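PDB 3ED5: putative HAD-hydrolase YfnB from Bacillus subtilis, which is a putative HAD-superfamily hydrolase of the YjjG family and probably acts as a 5'-nucleotidase, removing phosphate from nucleotides. Local coordinates for residues S151-F156 against F164-E169; K93-L98 against N126-T131; G54-F59 against N71-A76. All coordinates share one frame; numbering follows the deposited sequence.

Contact 1 of 3, residues S151-F156 against F164-E169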
loop_
_atom_site.group_PDB
_atom_site.type_symbol
_atom_site.label_atom_id
_atom_site.label_comp_id
_atom_site.label_asym_id
_atom_site.label_seq_id
_atom_site.Cartn_x
_atom_site.Cartn_y
_atom_site.Cartn_z
ATOM N N SER A 151 -5.357 -6.709 6.036
ATOM C CA SER A 151 -6.829 -6.623 5.938
ATOM C C SER A 151 -7.504 -8.000 6.013
ATOM O O SER A 151 -8.552 -8.160 6.616
ATOM C CB SER A 151 -7.261 -5.894 4.636
ATOM O OG SER A 151 -6.693 -6.526 3.498
ATOM N N GLU A 152 -6.876 -9.007 5.402
ATOM C CA GLU A 152 -7.518 -10.319 5.230
ATOM C C GLU A 152 -7.766 -11.052 6.543
ATOM O O GLU A 152 -8.579 -11.975 6.611
ATOM C CB GLU A 152 -6.700 -11.184 4.251
ATOM C CG GLU A 152 -5.283 -11.530 4.736
ATOM C CD GLU A 152 -4.447 -12.144 3.633
ATOM O OE1 GLU A 152 -4.110 -11.452 2.663
ATOM O OE2 GLU A 152 -4.136 -13.338 3.731
ATOM N N ASP A 153 -7.095 -10.612 7.602
ATOM C CA ASP A 153 -7.325 -11.170 8.942
ATOM C C ASP A 153 -8.492 -10.536 9.675
ATOM O O ASP A 153 -8.901 -11.025 10.751
ATOM C CB ASP A 153 -6.094 -10.903 9.805
ATOM C CG ASP A 153 -4.946 -11.816 9.490
ATOM O OD1 ASP A 153 -5.045 -12.685 8.579
ATOM O OD2 ASP A 153 -3.908 -11.643 10.171
ATOM N N THR A 154 -9.012 -9.437 9.140
ATOM C CA THR A 154 -9.906 -8.554 9.900
ATOM C C THR A 154 -11.366 -8.668 9.515
ATOM O O THR A 154 -12.227 -8.255 10.279
ATOM C CB THR A 154 -9.491 -7.038 9.758
ATOM O OG1 THR A 154 -9.917 -6.526 8.477
ATOM C CG2 THR A 154 -7.974 -6.838 9.932
ATOM N N GLY A 155 -11.640 -9.177 8.311
ATOM C CA GLY A 155 -12.983 -9.177 7.764
ATOM C C GLY A 155 -13.340 -7.901 7.050
ATOM O O GLY A 155 -14.394 -7.844 6.404
ATOM N N PHE A 156 -12.466 -6.889 7.177
ATOM C CA PHE A 156 -12.676 -5.560 6.630
ATOM C C PHE A 156 -11.382 -5.142 5.909
ATOM O O PHE A 156 -10.478 -5.969 5.718
ATOM C CB PHE A 156 -13.021 -4.570 7.775
ATOM C CG PHE A 156 -14.187 -5.005 8.621
ATOM C CD1 PHE A 156 -15.480 -4.624 8.300
ATOM C CD2 PHE A 156 -13.977 -5.801 9.753
ATOM C CE1 PHE A 156 -16.580 -5.036 9.117
ATOM C CE2 PHE A 156 -15.049 -6.213 10.573
ATOM C CZ PHE A 156 -16.357 -5.841 10.235
ATOM N N PHE A 164 -9.404 -0.486 11.348
ATOM C CA PHE A 164 -8.585 0.202 12.348
ATOM C C PHE A 164 -8.882 -0.244 13.768
ATOM O O PHE A 164 -7.968 -0.353 14.565
ATOM C CB PHE A 164 -8.670 1.706 12.165
ATOM C CG PHE A 164 -7.972 2.151 10.919
ATOM C CD1 PHE A 164 -6.581 2.246 10.900
ATOM C CD2 PHE A 164 -8.685 2.381 9.745
ATOM C CE1 PHE A 164 -5.899 2.596 9.727
ATOM C CE2 PHE A 164 -8.009 2.736 8.567
ATOM C CZ PHE A 164 -6.616 2.857 8.568
ATOM N N ASN A 165 -10.137 -0.577 14.055
ATOM C CA ASN A 165 -10.460 -1.081 15.413
ATOM C C ASN A 165 -9.634 -2.313 15.717
ATOM O O ASN A 165 -9.146 -2.508 16.842
ATOM C CB ASN A 165 -11.931 -1.488 15.560
ATOM C CG ASN A 165 -12.888 -0.322 15.522
ATOM O OD1 ASN A 165 -12.499 0.852 15.671
ATOM N ND2 ASN A 165 -14.166 -0.634 15.335
ATOM N N TYR A 166 -9.530 -3.186 14.713
ATOM C CA TYR A 166 -8.784 -4.421 14.825
ATOM C C TYR A 166 -7.306 -4.156 15.157
ATOM O O TYR A 166 -6.731 -4.778 16.083
ATOM C CB TYR A 166 -8.919 -5.214 13.494
ATOM C CG TYR A 166 -8.150 -6.515 13.478
ATOM C CD1 TYR A 166 -8.807 -7.738 13.642
ATOM C CD2 TYR A 166 -6.768 -6.526 13.245
ATOM C CE1 TYR A 166 -8.079 -8.946 13.625
ATOM C CE2 TYR A 166 -6.048 -7.702 13.232
ATOM C CZ TYR A 166 -6.701 -8.897 13.418
ATOM O OH TYR A 166 -5.965 -10.066 13.395
ATOM N N VAL A 167 -6.719 -3.206 14.430
ATOM C CA VAL A 167 -5.321 -2.794 14.634
ATOM C C VAL A 167 -5.152 -2.203 16.040
ATOM O O VAL A 167 -4.219 -2.576 16.774
ATOM C CB VAL A 167 -4.927 -1.733 13.628
ATOM C CG1 VAL A 167 -3.511 -1.149 13.920
ATOM C CG2 VAL A 167 -4.972 -2.347 12.216
ATOM N N PHE A 168 -6.037 -1.288 16.389
ATOM C CA PHE A 168 -5.898 -0.589 17.706
ATOM C C PHE A 168 -5.973 -1.530 18.900
ATOM O O PHE A 168 -5.266 -1.337 19.899
ATOM C CB PHE A 168 -6.933 0.529 17.858
ATOM C CG PHE A 168 -6.856 1.595 16.791
ATOM C CD1 PHE A 168 -5.736 1.715 15.964
ATOM C CD2 PHE A 168 -7.912 2.496 16.645
ATOM C CE1 PHE A 168 -5.657 2.724 14.997
ATOM C CE2 PHE A 168 -7.855 3.515 15.673
ATOM C CZ PHE A 168 -6.723 3.619 14.842
ATOM N N GLU A 169 -6.831 -2.546 18.803
ATOM C CA GLU A 169 -6.977 -3.509 19.897
ATOM C C GLU A 169 -5.689 -4.313 20.086
ATOM O O GLU A 169 -5.484 -4.918 21.101
ATOM C CB GLU A 169 -8.156 -4.445 19.611
ATOM C CG GLU A 169 -9.528 -3.802 19.743
ATOM C CD GLU A 169 -9.803 -3.213 21.143
ATOM O OE1 GLU A 169 -9.673 -3.937 22.153
ATOM O OE2 GLU A 169 -10.145 -2.004 21.232
#

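Contact 2 of 3, residues K93-L98 against N126-T131. With FMT (formic acid), chain C; FMT (formic acid), chain B.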
loop_
_atom_site.group_PDB
_atom_site.type_symbol
_atom_site.label_atom_id
_atom_site.label_comp_id
_atom_site.label_asym_id
_atom_site.label_seq_id
_atom_site.Cartn_x
_atom_site.Cartn_y
_atom_site.Cartn_z
ATOM N N LYS A 93 0.099 -16.177 -12.187
ATOM C CA LYS A 93 1.398 -15.915 -12.846
ATOM C C LYS A 93 1.942 -14.522 -12.509
ATOM O O LYS A 93 3.119 -14.347 -12.181
ATOM C CB LYS A 93 1.283 -16.086 -14.381
ATOM C CG LYS A 93 1.065 -17.520 -14.805
ATOM C CD LYS A 93 0.681 -17.579 -16.287
ATOM C CE LYS A 93 0.553 -19.004 -16.780
ATOM N NZ LYS A 93 1.646 -19.365 -17.726
ATOM N N TYR A 94 1.068 -13.529 -12.587
ATOM C CA TYR A 94 1.394 -12.168 -12.248
ATOM C C TYR A 94 1.900 -12.085 -10.808
ATOM O O TYR A 94 2.918 -11.405 -10.510
ATOM C CB TYR A 94 0.116 -11.342 -12.325
ATOM C CG TYR A 94 0.324 -9.904 -11.961
ATOM C CD1 TYR A 94 1.070 -9.090 -12.787
ATOM C CD2 TYR A 94 -0.230 -9.353 -10.793
ATOM C CE1 TYR A 94 1.253 -7.756 -12.520
ATOM C CE2 TYR A 94 -0.056 -7.963 -10.510
ATOM C CZ TYR A 94 0.713 -7.195 -11.398
ATOM O OH TYR A 94 0.966 -5.854 -11.252
ATOM N N ARG A 95 1.189 -12.783 -9.941
ATOM C CA ARG A 95 1.463 -12.739 -8.484
ATOM C C ARG A 95 2.908 -13.185 -8.175
ATOM O O ARG A 95 3.605 -12.597 -7.318
ATOM C CB ARG A 95 0.448 -13.663 -7.756
ATOM C CG ARG A 95 0.659 -13.825 -6.235
ATOM C CD ARG A 95 0.449 -12.527 -5.496
ATOM N NE ARG A 95 -0.774 -11.769 -5.884
ATOM C CZ ARG A 95 -1.052 -10.542 -5.460
ATOM N NH1 ARG A 95 -0.243 -9.939 -4.580
ATOM N NH2 ARG A 95 -2.153 -9.907 -5.869
ATOM N N ARG A 96 3.336 -14.260 -8.827
ATOM C CA ARG A 96 4.686 -14.768 -8.639
ATOM C C ARG A 96 5.732 -13.711 -9.018
ATOM O O ARG A 96 6.694 -13.484 -8.261
ATOM C CB ARG A 96 4.898 -16.080 -9.383
ATOM C CG ARG A 96 6.172 -16.773 -8.963
ATOM C CD ARG A 96 7.358 -16.299 -9.773
ATOM N NE ARG A 96 7.344 -16.907 -11.100
ATOM C CZ ARG A 96 8.377 -16.913 -11.935
ATOM N NH1 ARG A 96 9.525 -16.319 -11.592
ATOM N NH2 ARG A 96 8.253 -17.512 -13.116
ATOM N N PHE A 97 5.532 -13.054 -10.163
ATOM C CA PHE A 97 6.452 -11.991 -10.594
ATOM C C PHE A 97 6.396 -10.761 -9.697
ATOM O O PHE A 97 7.433 -10.173 -9.394
ATOM C CB PHE A 97 6.156 -11.538 -12.014
ATOM C CG PHE A 97 6.338 -12.617 -13.053
ATOM C CD1 PHE A 97 7.501 -13.394 -13.084
ATOM C CD2 PHE A 97 5.348 -12.827 -14.013
ATOM C CE1 PHE A 97 7.689 -14.391 -14.078
ATOM C CE2 PHE A 97 5.523 -13.820 -15.015
ATOM C CZ PHE A 97 6.690 -14.602 -15.038
ATOM N N LEU A 98 5.199 -10.379 -9.265
ATOM C CA LEU A 98 5.056 -9.255 -8.357
ATOM C C LEU A 98 5.808 -9.549 -7.064
ATOM O O LEU A 98 6.425 -8.638 -6.481
ATOM C CB LEU A 98 3.571 -9.030 -8.026
ATOM C CG LEU A 98 3.209 -7.724 -7.323
ATOM C CD1 LEU A 98 3.432 -6.523 -8.307
ATOM C CD2 LEU A 98 1.758 -7.768 -6.869
ATOM N N ASN A 126 -3.622 -3.458 2.859
ATOM C CA ASN A 126 -4.696 -4.245 2.229
ATOM C C ASN A 126 -4.106 -5.274 1.231
ATOM O O ASN A 126 -4.844 -6.067 0.643
ATOM C CB ASN A 126 -5.622 -3.328 1.405
ATOM C CG ASN A 126 -6.621 -2.593 2.247
ATOM O OD1 ASN A 126 -6.714 -2.813 3.469
ATOM N ND2 ASN A 126 -7.372 -1.709 1.620
ATOM N N GLY A 127 -2.787 -5.261 1.060
ATOM C CA GLY A 127 -2.117 -6.188 0.131
ATOM C C GLY A 127 -2.204 -7.643 0.559
ATOM O O GLY A 127 -2.373 -7.960 1.721
ATOM N N VAL A 128 -2.060 -8.551 -0.387
ATOM C CA VAL A 128 -2.030 -9.979 -0.066
ATOM C C VAL A 128 -0.937 -10.277 0.983
ATOM O O VAL A 128 0.230 -9.873 0.804
ATOM C CB VAL A 128 -1.831 -10.797 -1.332
ATOM C CG1 VAL A 128 -1.628 -12.304 -1.004
ATOM C CG2 VAL A 128 -3.045 -10.568 -2.239
ATOM N N SER A 129 -1.319 -10.986 2.054
ATOM C CA SER A 129 -0.397 -11.158 3.182
ATOM C C SER A 129 0.935 -11.785 2.738
ATOM O O SER A 129 2.005 -11.243 3.023
ATOM C CB SER A 129 -1.026 -12.001 4.299
ATOM O OG SER A 129 -0.142 -11.941 5.404
ATOM N N HIS A 130 0.856 -12.899 1.996
ATOM C CA HIS A 130 2.087 -13.557 1.575
ATOM C C HIS A 130 3.007 -12.599 0.811
ATOM O O HIS A 130 4.233 -12.612 0.998
ATOM C CB HIS A 130 1.795 -14.777 0.703
ATOM C CG HIS A 130 3.022 -15.572 0.428
ATOM N ND1 HIS A 130 3.622 -15.603 -0.810
ATOM C CD2 HIS A 130 3.820 -16.286 1.257
ATOM C CE1 HIS A 130 4.710 -16.349 -0.747
ATOM N NE2 HIS A 130 4.858 -16.768 0.497
ATOM N N THR A 131 2.398 -11.780 -0.045
ATOM C CA THR A 131 3.123 -10.868 -0.913
ATOM C C THR A 131 3.838 -9.794 -0.091
ATOM O O THR A 131 5.008 -9.477 -0.340
ATOM C CB THR A 131 2.176 -10.195 -1.915
ATOM O OG1 THR A 131 1.597 -11.201 -2.749
ATOM C CG2 THR A 131 2.957 -9.193 -2.795
HETATM C C FMT C . -3.660 -0.145 0.850
HETATM O O1 FMT C . -3.822 -0.620 -0.261
HETATM O O2 FMT C . -3.188 -0.859 1.734
HETATM C C FMT B . -1.671 -6.213 -5.881
HETATM O O1 FMT B . -1.707 -6.110 -7.094
HETATM O O2 FMT B . -2.139 -7.161 -5.275
HETATM O O HOH W 1 -1.065 -7.385 -2.917
#

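Contact 3 of 3, residues G54-F59 against N71-A76. With FMT (formic acid), chain B; FMT (formic acid), chain F.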
loop_
_atom_site.group_PDB
_atom_site.type_symbol
_atom_site.label_atom_id
_atom_site.label_comp_id
_atom_site.label_asym_id
_atom_site.label_seq_id
_atom_site.Cartn_x
_atom_site.Cartn_y
_atom_site.Cartn_z
ATOM N N GLY A 54 -10.154 0.916 -10.388
ATOM C CA GLY A 54 -11.589 0.843 -10.125
ATOM C C GLY A 54 -11.978 -0.375 -9.301
ATOM O O GLY A 54 -12.875 -0.292 -8.482
ATOM N N LEU A 55 -11.330 -1.515 -9.556
ATOM C CA LEU A 55 -11.655 -2.741 -8.830
ATOM C C LEU A 55 -11.144 -2.614 -7.384
ATOM O O LEU A 55 -11.889 -2.914 -6.454
ATOM C CB LEU A 55 -11.058 -3.977 -9.523
ATOM C CG LEU A 55 -11.554 -4.258 -10.957
ATOM C CD1 LEU A 55 -10.697 -5.363 -11.564
ATOM C CD2 LEU A 55 -13.026 -4.659 -10.952
ATOM N N TRP A 56 -9.915 -2.128 -7.196
ATOM C CA TRP A 56 -9.423 -1.942 -5.799
ATOM C C TRP A 56 -10.297 -0.942 -5.059
ATOM O O TRP A 56 -10.585 -1.129 -3.865
ATOM C CB TRP A 56 -7.931 -1.540 -5.709
ATOM C CG TRP A 56 -7.027 -2.685 -5.929
ATOM C CD1 TRP A 56 -6.602 -3.179 -7.181
ATOM C CD2 TRP A 56 -6.472 -3.567 -4.948
ATOM N NE1 TRP A 56 -5.797 -4.282 -6.994
ATOM C CE2 TRP A 56 -5.698 -4.535 -5.639
ATOM C CE3 TRP A 56 -6.480 -3.589 -3.524
ATOM C CZ2 TRP A 56 -4.978 -5.541 -4.982
ATOM C CZ3 TRP A 56 -5.768 -4.617 -2.865
ATOM C CH2 TRP A 56 -5.027 -5.584 -3.596
ATOM N N ARG A 57 -10.737 0.116 -5.732
ATOM C CA ARG A 57 -11.644 1.054 -5.060
ATOM C C ARG A 57 -12.933 0.360 -4.631
ATOM O O ARG A 57 -13.422 0.591 -3.520
ATOM C CB ARG A 57 -11.991 2.287 -5.919
ATOM C CG ARG A 57 -10.825 3.282 -5.989
ATOM C CD ARG A 57 -10.597 3.992 -4.616
ATOM N NE ARG A 57 -11.764 4.801 -4.298
ATOM C CZ ARG A 57 -12.502 4.695 -3.200
ATOM N NH1 ARG A 57 -12.195 3.827 -2.239
ATOM N NH2 ARG A 57 -13.551 5.491 -3.055
ATOM N N ALA A 58 -13.491 -0.484 -5.506
ATOM C CA ALA A 58 -14.734 -1.220 -5.172
ATOM C C ALA A 58 -14.495 -2.096 -3.931
ATOM O O ALA A 58 -15.329 -2.122 -2.996
ATOM C CB ALA A 58 -15.241 -2.048 -6.364
ATOM N N PHE A 59 -13.328 -2.730 -3.870
ATOM C CA PHE A 59 -12.951 -3.501 -2.655
ATOM C C PHE A 59 -12.834 -2.619 -1.400
ATOM O O PHE A 59 -13.396 -2.966 -0.351
ATOM C CB PHE A 59 -11.686 -4.292 -2.940
ATOM C CG PHE A 59 -10.882 -4.674 -1.717
ATOM C CD1 PHE A 59 -11.346 -5.631 -0.806
ATOM C CD2 PHE A 59 -9.629 -4.113 -1.530
ATOM C CE1 PHE A 59 -10.555 -6.009 0.292
ATOM C CE2 PHE A 59 -8.817 -4.481 -0.427
ATOM C CZ PHE A 59 -9.303 -5.431 0.479
ATOM N N ASN A 71 -8.570 -11.726 -9.219
ATOM C CA ASN A 71 -8.886 -12.833 -10.156
ATOM C C ASN A 71 -9.712 -12.417 -11.354
ATOM O O ASN A 71 -9.955 -13.238 -12.265
ATOM C CB ASN A 71 -9.488 -14.027 -9.420
ATOM C CG ASN A 71 -8.484 -14.669 -8.505
ATOM O OD1 ASN A 71 -7.314 -14.776 -8.857
ATOM N ND2 ASN A 71 -8.921 -15.099 -7.326
ATOM N N THR A 72 -10.163 -11.167 -11.370
ATOM C CA THR A 72 -10.852 -10.715 -12.585
ATOM C C THR A 72 -10.146 -9.630 -13.387
ATOM O O THR A 72 -10.487 -9.429 -14.563
ATOM C CB THR A 72 -12.315 -10.299 -12.335
ATOM O OG1 THR A 72 -12.351 -9.233 -11.396
ATOM C CG2 THR A 72 -13.139 -11.466 -11.773
ATOM N N ARG A 73 -9.193 -8.918 -12.795
ATOM C CA ARG A 73 -8.614 -7.748 -13.473
ATOM C C ARG A 73 -7.984 -8.142 -14.822
ATOM O O ARG A 73 -8.188 -7.445 -15.833
ATOM C CB ARG A 73 -7.603 -7.007 -12.583
ATOM C CG ARG A 73 -6.442 -7.895 -12.104
ATOM C CD ARG A 73 -5.709 -7.184 -10.927
ATOM N NE ARG A 73 -4.710 -8.032 -10.289
ATOM C CZ ARG A 73 -3.928 -7.599 -9.296
ATOM N NH1 ARG A 73 -4.001 -6.315 -8.917
ATOM N NH2 ARG A 73 -3.042 -8.413 -8.742
ATOM N N PHE A 74 -7.253 -9.253 -14.860
ATOM C CA PHE A 74 -6.582 -9.619 -16.147
ATOM C C PHE A 74 -7.522 -10.202 -17.176
ATOM O O PHE A 74 -7.301 -10.037 -18.378
ATOM C CB PHE A 74 -5.385 -10.552 -15.929
ATOM C CG PHE A 74 -4.302 -9.905 -15.143
ATOM C CD1 PHE A 74 -3.560 -8.866 -15.693
ATOM C CD2 PHE A 74 -4.061 -10.282 -13.814
ATOM C CE1 PHE A 74 -2.559 -8.212 -14.898
ATOM C CE2 PHE A 74 -3.087 -9.649 -13.050
ATOM C CZ PHE A 74 -2.352 -8.616 -13.584
ATOM N N SER A 75 -8.572 -10.882 -16.734
ATOM C CA SER A 75 -9.581 -11.326 -17.690
ATOM C C SER A 75 -10.418 -10.145 -18.191
ATOM O O SER A 75 -10.726 -10.099 -19.391
ATOM C CB SER A 75 -10.455 -12.457 -17.152
ATOM O OG SER A 75 -10.787 -12.209 -15.806
ATOM N N ALA A 76 -10.750 -9.194 -17.310
ATOM C CA ALA A 76 -11.466 -7.968 -17.767
ATOM C C ALA A 76 -10.655 -7.227 -18.829
ATOM O O ALA A 76 -11.201 -6.792 -19.854
ATOM C CB ALA A 76 -11.760 -7.035 -16.591
HETATM C C FMT B . -1.671 -6.213 -5.881
HETATM O O1 FMT B . -1.707 -6.110 -7.094
HETATM O O2 FMT B . -2.139 -7.161 -5.275
HETATM C C FMT F . -12.787 -14.774 -7.189
HETATM O O1 FMT F . -11.870 -15.565 -6.982
HETATM O O2 FMT F . -13.601 -14.428 -6.329
#

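Contact 1 of 3, residues S151-F156 against F164-E169
Y166 lies across D153 and T154, and tracing it outward from the helix covers almost the whole contact. Its CB already meets the methyl CG2 of T154 at 4.0 Å. CG stands anti to the backbone N (chi1 179°), which carries the ring away from the helix and out over the loop. From CG to CD2 the ring rests under that same methyl, CD2 to T154 CG2 being 3.5 Å. This is a CH-pi contact over the face: T154 CG2 is 3.7 Å from the centroid of the Y166 ring and 18° off the ring normal. Further out, CE1 reaches the backbone O of D153 at 3.6 Å, approached obliquely. At the tip, OH lies 3.7 Å from CB of D153, an apolar neighbour, while the carboxylate is turned 55° from the ring plane.

The other branch of T154 is bonded inside the loop. OG1 donates to S151 O at 2.8 Å, in the carbonyl plane and on a lone pair, and accepts from F156 N at 2.9 Å, which makes an ST turn. These two bonds fix the rotation of T154, consistent with CG2 being turned to the ring. With only an alanine at Y166, the T154 methyl is likely to lose its aromatic cover and R170 its ring.

R170 adds a cation-pi contact to the same tyrosine. In the Rossmann-like HAD core this is a surface contact that lays the loop leaving edge strand 147-150 back against helix 161-169, the next helix in the chain.

Contact 2 of 3, residues K93-L98 against N126-T131
R95 reaches T131 and V128 by folding its chain: CG leaves anti to the backbone N, then bends at chi2 (65°) and chi3 (46°) swing the guanidinium across to the start of helix 129-138. On the other side, T131 has OG1 anti to its carbonyl carbon, placing the hydroxyl where NH1 arrives. R95 NH1 donates to T131 OG1 at 2.9 Å with an N-H...O angle of 150°, the oxygen tilted slightly out of the guanidinium plane. The same hydroxyl is also hydrogen-bonded to the carboxylate of E99, its stronger partner, so OG1 is gripped from two residues.

V128, in the N-cap position, works differently. Its CG2 methyl lies over one face of the guanidinium, 3.7 Å from R95 NH1. L98 CD2 comes only to 4.5 Å of T131 CG2.

The guanidinium edge turns to a bound formate. R95 NH2 donates to formate O2 at 2.8 Å, while the bond from NH1 to this oxygen is weak. A water links helix, loop and formate: it accepts from R95 NH1 and from V128 N, and donates to the formate, the water O lying 2.6 Å from formate O2.

NH2 of R95 also pairs with E91, and R73 binds the formate too. A guanidinium bonded by T131, E91 and an anion probably has little freedom to turn. The formate probably comes from the crystallisation liquor, but two arginines converging on it are consistent with a pocket suited to a negatively charged group.

Contact 3 of 3, residues G54-F59 against N71-A76
Within the helical cap inserted after the first strand of the HAD core, helices 42-60 and 66-80 form an antiparallel hairpin, and L55 and W56 of the first meet R73 of the second. The axes of segments 54-59 and 71-76 come within 10.9 Å at 153°, far enough apart that side chains rather than backbones make the contact.

L55 supplies the apolar part. Its CD1 methyl presses on the root of the arginine, 3.6 Å from R73 CB, with the side chains crossing at a slant. T72 OG1 sits at the margin, 4.2 Å from the same CD1 methyl of L55, and is hydrogen-bonded to E68 O, one turn back in its own helix.

Beyond CB, R73 leaves with CG between the backbone N and the carbonyl carbon (chi1 58°) and then runs extended to NE, which brings the guanidinium to the edge of the W56 indole. Ring and guanidinium planes are 47° apart, so this is not a stack. R73 NH1 comes to the indole edge, 3.3 Å from W56 NE1; both are donors, so the pair is a close approach without a bond. What holds the arginine lies around it: N52 OD1 bonds to NH1, and E91 makes a salt bridge to NH2.

The guanidinium edge then grips a formate, probably from the crystallisation liquor, through a single oxygen: O1 accepts from R73 NH1 at 2.9 Å and from R73 NH2 at 3.1 Å. The tryptophan walls the same site, and the benzo edge of the indole brings W56 CZ2 to 3.3 Å from formate O2.

Overall arrangement
Along the chain come contact 3, contact 2, then contact 1. Contact 3 lies in the helical cap, on helices 42-60 and 66-80. Contact 2, its centre about 14 Å away, joins cap helix 87-98 to core helix 129-138. Contact 1 stays in the core, between the loop that follows edge strand 147-150 and helix 161-169, about 20 Å from contact 2 and 22 Å from contact 3, centre to centre. Contacts 2 and 3 share one formate, consistent with a common anion pocket where cap and core meet beside the active site; the W56 side chain lies about 9 Å from that of D13, the probable nucleophile. E152 OE1 probably accepts from S129 N, linking contacts 1 and 2.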